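Local coordinates for MgGH51 (Meripilus giganteus, PDB 6ZPV), which is an alpha-L-arabinofuranosidase of family GH51, which hydrolyses terminal arabinofuranosyl residues, probably from arabinose-decorated plant polysaccharides, at residues A[18-23]-A[480-485]; A[341-346]-A[375-380]. One frame throughout, in Å; residues are numbered along the deposited sequence.

Contact 1 of 2, residues A[18-23]-A[480-485]; sequences YGLMFE and APLLQH
Leu-482 presses its side chain against Leu-20, the Met-21 carbonyl and Phe-22. Leu-482 CB lies 3.3 Å from Met-21 O. CG is anti to the backbone N (chi1 -176°), and the two methyls beyond it meet Leu-20. Leu-482 CD1 sits 3.9 Å from Leu-20 CD2, and Leu-482 CD2 sits 4.1 Å from Leu-20 CD1. Leu-217 of helix 211-219 touches both leucines. A water joins the backbones: it donates to Met-21 O at 2.9 Å and accepts from Leu-482 N at 3.1 Å. This polar link is set in an otherwise apolar contact. The contact lies where the (beta/alpha)8 barrel closes. Strand 20-21 is the first barrel strand, and 480-485 follows directly on the last, 474-479. A cis peptide bond precedes Pro-481 in this exit segment. Met-21 bends at chi2 (-83°), which places Met-21 SD 3.7 Å from Ala-480 CB. The side chain of Ala-480 also lies near a bound glycerol, probably from the crystallisation liquor. Phe-22 offers its ring edge. Leu-483 CD1 comes to 4.0 Å from Phe-22 CE2, near the ring plane, and Leu-482 CD2 reaches the same rim at Phe-22 CD2. Leu-483 also touches Ile-213 of helix 211-219.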
loop_
_atom_site.group_PDB
_atom_site.type_symbol
_atom_site.label_atom_id
_atom_site.label_comp_id
_atom_site.label_asym_id
_atom_site.label_seq_id
_atom_site.Cartn_x
_atom_site.Cartn_y
_atom_site.Cartn_z
ATOM N N TYR A 18 -2.898 13.934 -6.986
ATOM C CA TYR A 18 -2.364 12.594 -7.242
ATOM C C TYR A 18 -1.869 11.938 -5.967
ATOM O O TYR A 18 -1.038 12.564 -5.258
ATOM C CB TYR A 18 -1.261 12.601 -8.306
ATOM C CG TYR A 18 -1.705 13.225 -9.611
ATOM C CD1 TYR A 18 -2.571 12.548 -10.457
ATOM C CD2 TYR A 18 -1.307 14.487 -9.976
ATOM C CE1 TYR A 18 -3.023 13.136 -11.646
ATOM C CE2 TYR A 18 -1.746 15.074 -11.156
ATOM C CZ TYR A 18 -2.613 14.414 -11.985
ATOM O OH TYR A 18 -3.053 14.956 -13.173
ATOM N N GLY A 19 -2.259 10.716 -5.690
ATOM C CA GLY A 19 -1.784 10.014 -4.482
ATOM C C GLY A 19 -1.947 8.536 -4.600
ATOM O O GLY A 19 -2.172 8.016 -5.706
ATOM N N LEU A 20 -1.870 7.844 -3.475
ATOM C CA LEU A 20 -1.817 6.387 -3.413
ATOM C C LEU A 20 -3.007 5.815 -2.661
ATOM O O LEU A 20 -3.535 6.435 -1.712
ATOM C CB LEU A 20 -0.544 5.947 -2.682
ATOM C CG LEU A 20 0.764 6.525 -3.194
ATOM C CD1 LEU A 20 1.919 5.911 -2.429
ATOM C CD2 LEU A 20 0.950 6.348 -4.683
ATOM N N MET A 21 -3.414 4.614 -3.071
ATOM C CA MET A 21 -4.450 3.830 -2.389
ATOM C C MET A 21 -3.873 2.548 -1.837
ATOM O O MET A 21 -3.304 1.750 -2.590
ATOM C CB MET A 21 -5.631 3.518 -3.310
ATOM C CG MET A 21 -6.773 2.775 -2.658
ATOM S SD MET A 21 -6.535 0.980 -2.579
ATOM C CE MET A 21 -7.859 0.446 -1.538
ATOM N N PHE A 22 -3.993 2.341 -0.510
ATOM C CA PHE A 22 -3.400 1.174 0.134
ATOM C C PHE A 22 -4.444 0.398 0.944
ATOM O O PHE A 22 -5.167 0.943 1.778
ATOM C CB PHE A 22 -2.250 1.613 1.053
ATOM C CG PHE A 22 -1.487 0.407 1.607
ATOM C CD1 PHE A 22 -1.867 -0.212 2.784
ATOM C CD2 PHE A 22 -0.415 -0.118 0.932
ATOM C CE1 PHE A 22 -1.194 -1.339 3.238
ATOM C CE2 PHE A 22 0.261 -1.254 1.379
ATOM C CZ PHE A 22 -0.128 -1.848 2.550
ATOM N N GLU A 23 -4.383 -0.917 0.772
ATOM C CA GLU A 23 -4.863 -1.881 1.751
ATOM C C GLU A 23 -3.866 -3.037 1.683
ATOM O O GLU A 23 -3.159 -3.161 0.679
ATOM C CB GLU A 23 -6.275 -2.363 1.407
ATOM C CG GLU A 23 -6.315 -3.299 0.194
ATOM C CD GLU A 23 -7.746 -3.668 -0.209
ATOM O OE1 GLU A 23 -8.485 -4.255 0.627
ATOM O OE2 GLU A 23 -8.093 -3.349 -1.365
ATOM N N ALA A 480 -5.603 1.691 -8.172
ATOM C CA ALA A 480 -5.619 0.578 -7.210
ATOM C C ALA A 480 -5.645 -0.753 -7.900
ATOM O O ALA A 480 -6.273 -0.865 -8.978
ATOM C CB ALA A 480 -6.789 0.692 -6.268
ATOM N N PRO A 481 -5.089 -1.818 -7.283
ATOM C CA PRO A 481 -4.234 -1.763 -6.104
ATOM C C PRO A 481 -2.841 -1.193 -6.417
ATOM O O PRO A 481 -2.340 -1.218 -7.550
ATOM C CB PRO A 481 -4.082 -3.250 -5.671
ATOM C CG PRO A 481 -5.222 -3.929 -6.356
ATOM C CD PRO A 481 -5.420 -3.189 -7.669
ATOM N N LEU A 482 -2.175 -0.746 -5.337
ATOM C CA LEU A 482 -0.834 -0.173 -5.378
ATOM C C LEU A 482 0.234 -1.233 -5.560
ATOM O O LEU A 482 1.181 -0.980 -6.326
ATOM C CB LEU A 482 -0.643 0.601 -4.095
ATOM C CG LEU A 482 0.663 1.384 -3.955
ATOM C CD1 LEU A 482 0.820 2.424 -5.042
ATOM C CD2 LEU A 482 0.744 2.011 -2.591
ATOM N N LEU A 483 0.135 -2.336 -4.805
ATOM C CA LEU A 483 1.272 -3.235 -4.626
ATOM C C LEU A 483 0.884 -4.680 -4.865
ATOM O O LEU A 483 -0.251 -5.110 -4.549
ATOM C CB LEU A 483 1.845 -3.077 -3.211
ATOM C CG LEU A 483 2.698 -1.834 -3.004
ATOM C CD1 LEU A 483 2.985 -1.557 -1.571
ATOM C CD2 LEU A 483 4.005 -1.946 -3.756
ATOM N N GLN A 484 1.864 -5.464 -5.296
ATOM C CA GLN A 484 1.687 -6.897 -5.579
ATOM C C GLN A 484 2.939 -7.713 -5.296
ATOM O O GLN A 484 3.964 -7.530 -5.980
ATOM C CB GLN A 484 1.317 -7.103 -7.035
ATOM C CG GLN A 484 1.248 -8.546 -7.490
ATOM C CD GLN A 484 1.244 -8.715 -9.005
ATOM O OE1 GLN A 484 1.569 -7.816 -9.753
ATOM N NE2 GLN A 484 0.902 -9.918 -9.427
ATOM N N HIS A 485 2.826 -8.692 -4.398
ATOM C CA HIS A 485 3.853 -9.742 -4.265
ATOM C C HIS A 485 3.579 -10.739 -5.365
ATOM O O HIS A 485 2.518 -11.373 -5.414
ATOM C CB HIS A 485 3.772 -10.427 -2.886
ATOM C CG HIS A 485 4.996 -11.167 -2.583
ATOM N ND1 HIS A 485 5.539 -12.124 -3.451
ATOM C CD2 HIS A 485 5.861 -11.016 -1.543
ATOM C CE1 HIS A 485 6.655 -12.523 -2.877
ATOM N NE2 HIS A 485 6.894 -11.885 -1.708
HETATM O O HOH W 1 -3.858 -1.074 -2.780
#

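Contact 2 of 2, residues A[341-346]-A[375-380]. With SO4 (sulfate ion), chain R.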
loop_
_atom_site.group_PDB
_atom_site.type_symbol
_atom_site.label_atom_id
_atom_site.label_comp_id
_atom_site.label_asym_id
_atom_site.label_seq_id
_atom_site.Cartn_x
_atom_site.Cartn_y
_atom_site.Cartn_z
ATOM N N PHE A 341 -0.304 14.506 14.106
ATOM C CA PHE A 341 -0.060 14.320 12.660
ATOM C C PHE A 341 -1.064 15.145 11.854
ATOM O O PHE A 341 -2.101 15.503 12.392
ATOM C CB PHE A 341 -0.174 12.826 12.310
ATOM C CG PHE A 341 0.940 11.952 12.832
ATOM C CD1 PHE A 341 2.111 11.771 12.114
ATOM C CD2 PHE A 341 0.779 11.284 14.040
ATOM C CE1 PHE A 341 3.105 10.923 12.565
ATOM C CE2 PHE A 341 1.768 10.416 14.478
ATOM C CZ PHE A 341 2.919 10.267 13.745
ATOM N N THR A 342 -0.764 15.365 10.589
ATOM C CA THR A 342 -1.701 15.987 9.658
ATOM C C THR A 342 -2.907 15.036 9.447
ATOM O O THR A 342 -2.675 13.833 9.192
ATOM C CB THR A 342 -1.036 16.230 8.284
ATOM O OG1 THR A 342 0.056 17.112 8.497
ATOM C CG2 THR A 342 -2.003 16.775 7.267
ATOM N N LEU A 343 -4.127 15.580 9.465
ATOM C CA LEU A 343 -5.312 14.781 9.032
ATOM C C LEU A 343 -6.407 15.761 8.615
ATOM O O LEU A 343 -6.995 16.430 9.450
ATOM C CB LEU A 343 -5.824 13.869 10.141
ATOM C CG LEU A 343 -7.045 13.056 9.800
ATOM C CD1 LEU A 343 -6.799 12.020 8.728
ATOM C CD2 LEU A 343 -7.619 12.392 11.054
ATOM N N ARG A 344 -6.691 15.830 7.319
ATOM C CA ARG A 344 -7.696 16.728 6.768
ATOM C C ARG A 344 -8.914 15.987 6.246
ATOM O O ARG A 344 -9.942 16.651 6.006
ATOM C CB ARG A 344 -7.109 17.598 5.641
ATOM C CG ARG A 344 -5.943 18.463 6.090
ATOM C CD ARG A 344 -5.660 19.573 5.127
ATOM N NE ARG A 344 -5.230 19.129 3.838
ATOM C CZ ARG A 344 -5.256 19.808 2.680
ATOM N NH1 ARG A 344 -4.756 19.286 1.582
ATOM N NH2 ARG A 344 -5.793 21.002 2.617
ATOM N N PHE A 345 -8.799 14.687 5.980
ATOM C CA PHE A 345 -9.812 13.918 5.229
ATOM C C PHE A 345 -10.026 12.561 5.941
ATOM O O PHE A 345 -9.057 11.846 6.164
ATOM C CB PHE A 345 -9.300 13.633 3.815
ATOM C CG PHE A 345 -8.970 14.842 2.982
ATOM C CD1 PHE A 345 -9.961 15.676 2.518
ATOM C CD2 PHE A 345 -7.661 15.178 2.771
ATOM C CE1 PHE A 345 -9.630 16.793 1.770
ATOM C CE2 PHE A 345 -7.346 16.346 2.077
ATOM C CZ PHE A 345 -8.323 17.136 1.559
ATOM N N VAL A 346 -11.288 12.233 6.174
ATOM C CA VAL A 346 -11.681 10.944 6.730
ATOM C C VAL A 346 -12.769 10.349 5.846
ATOM O O VAL A 346 -13.753 11.065 5.508
ATOM C CB VAL A 346 -12.123 11.014 8.209
ATOM C CG1 VAL A 346 -12.843 9.756 8.644
ATOM C CG2 VAL A 346 -10.928 11.348 9.082
ATOM N N PRO A 375 -14.605 19.578 13.790
ATOM C CA PRO A 375 -15.292 20.464 12.813
ATOM C C PRO A 375 -14.424 20.741 11.587
ATOM O O PRO A 375 -14.912 21.138 10.546
ATOM C CB PRO A 375 -15.542 21.729 13.576
ATOM C CG PRO A 375 -15.352 21.402 14.994
ATOM C CD PRO A 375 -14.597 20.156 15.137
ATOM N N GLN A 376 -13.092 20.594 11.735
ATOM C CA GLN A 376 -12.102 20.940 10.685
ATOM C C GLN A 376 -11.855 19.806 9.693
ATOM O O GLN A 376 -11.205 20.054 8.678
ATOM C CB GLN A 376 -10.778 21.360 11.320
ATOM C CG GLN A 376 -9.930 20.238 11.884
ATOM C CD GLN A 376 -10.343 19.739 13.282
ATOM O OE1 GLN A 376 -11.429 19.989 13.854
ATOM N NE2 GLN A 376 -9.439 18.975 13.885
ATOM N N ILE A 377 -12.337 18.587 9.918
ATOM C CA ILE A 377 -12.115 17.436 9.018
ATOM C C ILE A 377 -13.168 17.376 7.920
ATOM O O ILE A 377 -14.318 17.694 8.176
ATOM C CB ILE A 377 -12.045 16.127 9.798
ATOM C CG1 ILE A 377 -10.788 16.140 10.676
ATOM C CG2 ILE A 377 -12.071 14.914 8.877
ATOM C CD1 ILE A 377 -10.643 14.869 11.510
ATOM N N ARG A 378 -12.759 17.046 6.705
ATOM C CA ARG A 378 -13.703 16.838 5.615
ATOM C C ARG A 378 -14.026 15.350 5.499
ATOM O O ARG A 378 -13.135 14.524 5.299
ATOM C CB ARG A 378 -13.149 17.374 4.292
ATOM C CG ARG A 378 -14.162 17.506 3.175
ATOM C CD ARG A 378 -13.543 17.938 1.849
ATOM N NE ARG A 378 -14.528 18.397 0.876
ATOM C CZ ARG A 378 -14.738 19.646 0.511
ATOM N NH1 ARG A 378 -14.127 20.661 1.121
ATOM N NH2 ARG A 378 -15.674 19.889 -0.437
ATOM N N PHE A 379 -15.294 14.999 5.628
ATOM C CA PHE A 379 -15.752 13.609 5.609
ATOM C C PHE A 379 -16.208 13.202 4.223
ATOM O O PHE A 379 -17.006 13.901 3.568
ATOM C CB PHE A 379 -16.838 13.365 6.667
ATOM C CG PHE A 379 -16.272 13.468 8.074
ATOM C CD1 PHE A 379 -15.633 12.365 8.641
ATOM C CD2 PHE A 379 -16.267 14.656 8.770
ATOM C CE1 PHE A 379 -15.029 12.448 9.887
ATOM C CE2 PHE A 379 -15.633 14.747 9.998
ATOM C CZ PHE A 379 -15.008 13.658 10.553
ATOM N N ILE A 380 -15.762 12.030 3.773
ATOM C CA ILE A 380 -16.007 11.537 2.396
ATOM C C ILE A 380 -16.996 10.371 2.448
ATOM O O ILE A 380 -16.750 9.369 3.156
ATOM C CB ILE A 380 -14.682 11.097 1.753
ATOM C CG1 ILE A 380 -13.599 12.164 1.795
ATOM C CG2 ILE A 380 -14.942 10.608 0.369
ATOM C CD1 ILE A 380 -12.217 11.677 1.570
HETATM S S SO4 R . -5.119 21.920 -1.281
HETATM O O1 SO4 R . -4.712 20.502 -1.188
HETATM O O2 SO4 R . -4.973 22.670 -0.070
HETATM O O3 SO4 R . -6.583 21.925 -1.659
HETATM O O4 SO4 R . -4.401 22.459 -2.427
HETATM O O HOH W 2 -9.919 19.478 6.347
#
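Val-346 and Arg-378 share one of three backbone hydrogen bonds that pair these parallel strands. Arg-378 N donates to Arg-344 O at 2.9 Å, nearly straight. Val-346 N donates to Arg-378 O, and Ile-380 N to Val-346 O at 2.8 Å. A water donates to both Arg-344 O and Gln-376 O, so Arg-344 O receives two bonds. Among apolar contacts, Val-346 CB lies 3.6 Å from Phe-379 CE1. Ile-377 CG2, anti to its backbone N, meets Val-346 CG2 at 3.8 Å and also lies over one face of the Phe-379 ring, toward its rim. Ile-377 CD1 reaches Leu-343 CD2 at 3.9 Å. An alanine at Ile-377 would probably open a gap between Leu-343, Val-346 and the Phe-379 ring. Phe-345 CD1 lies 4.0 Å from Arg-378 CB, side by side. The charged groups find partners elsewhere. Arg-344 NE forms a salt bridge with Glu-284, while NH1 and NH2 bind a sulfate, probably from the crystallisation liquor. Arg-378 NE bonds Ser-396 OG. Strands 345-348 and 378-381 belong to a right-handed beta-alpha-beta unit of the barrel: helix 359-373 connects them and packs on Phe-379, helix 306-320 touches Leu-343 and Ile-377, and strand 284-289 lies beside 345-348.

Overall arrangement
Both contacts belong to the same eight-stranded parallel barrel, at different places round it. Contact 1 lies near the centre of the chain, joins segments far apart in sequence and is buried throughout. Contact 2 lies about 20 Å from that centre, joins neighbouring strands of one beta-alpha-beta unit and runs from a buried interior to an exposed arginine. The centres of contacts 1 and 2 are 21 Å apart, and the two do not touch. Along the chain, contact 2 is nested inside the loop closed by contact 1. Both have apolar packing and a water between backbones. Only contact 2, between adjacent strands, adds direct backbone hydrogen bonds between its segments; contact 1 joins the first barrel strand to the segment that leaves the last one.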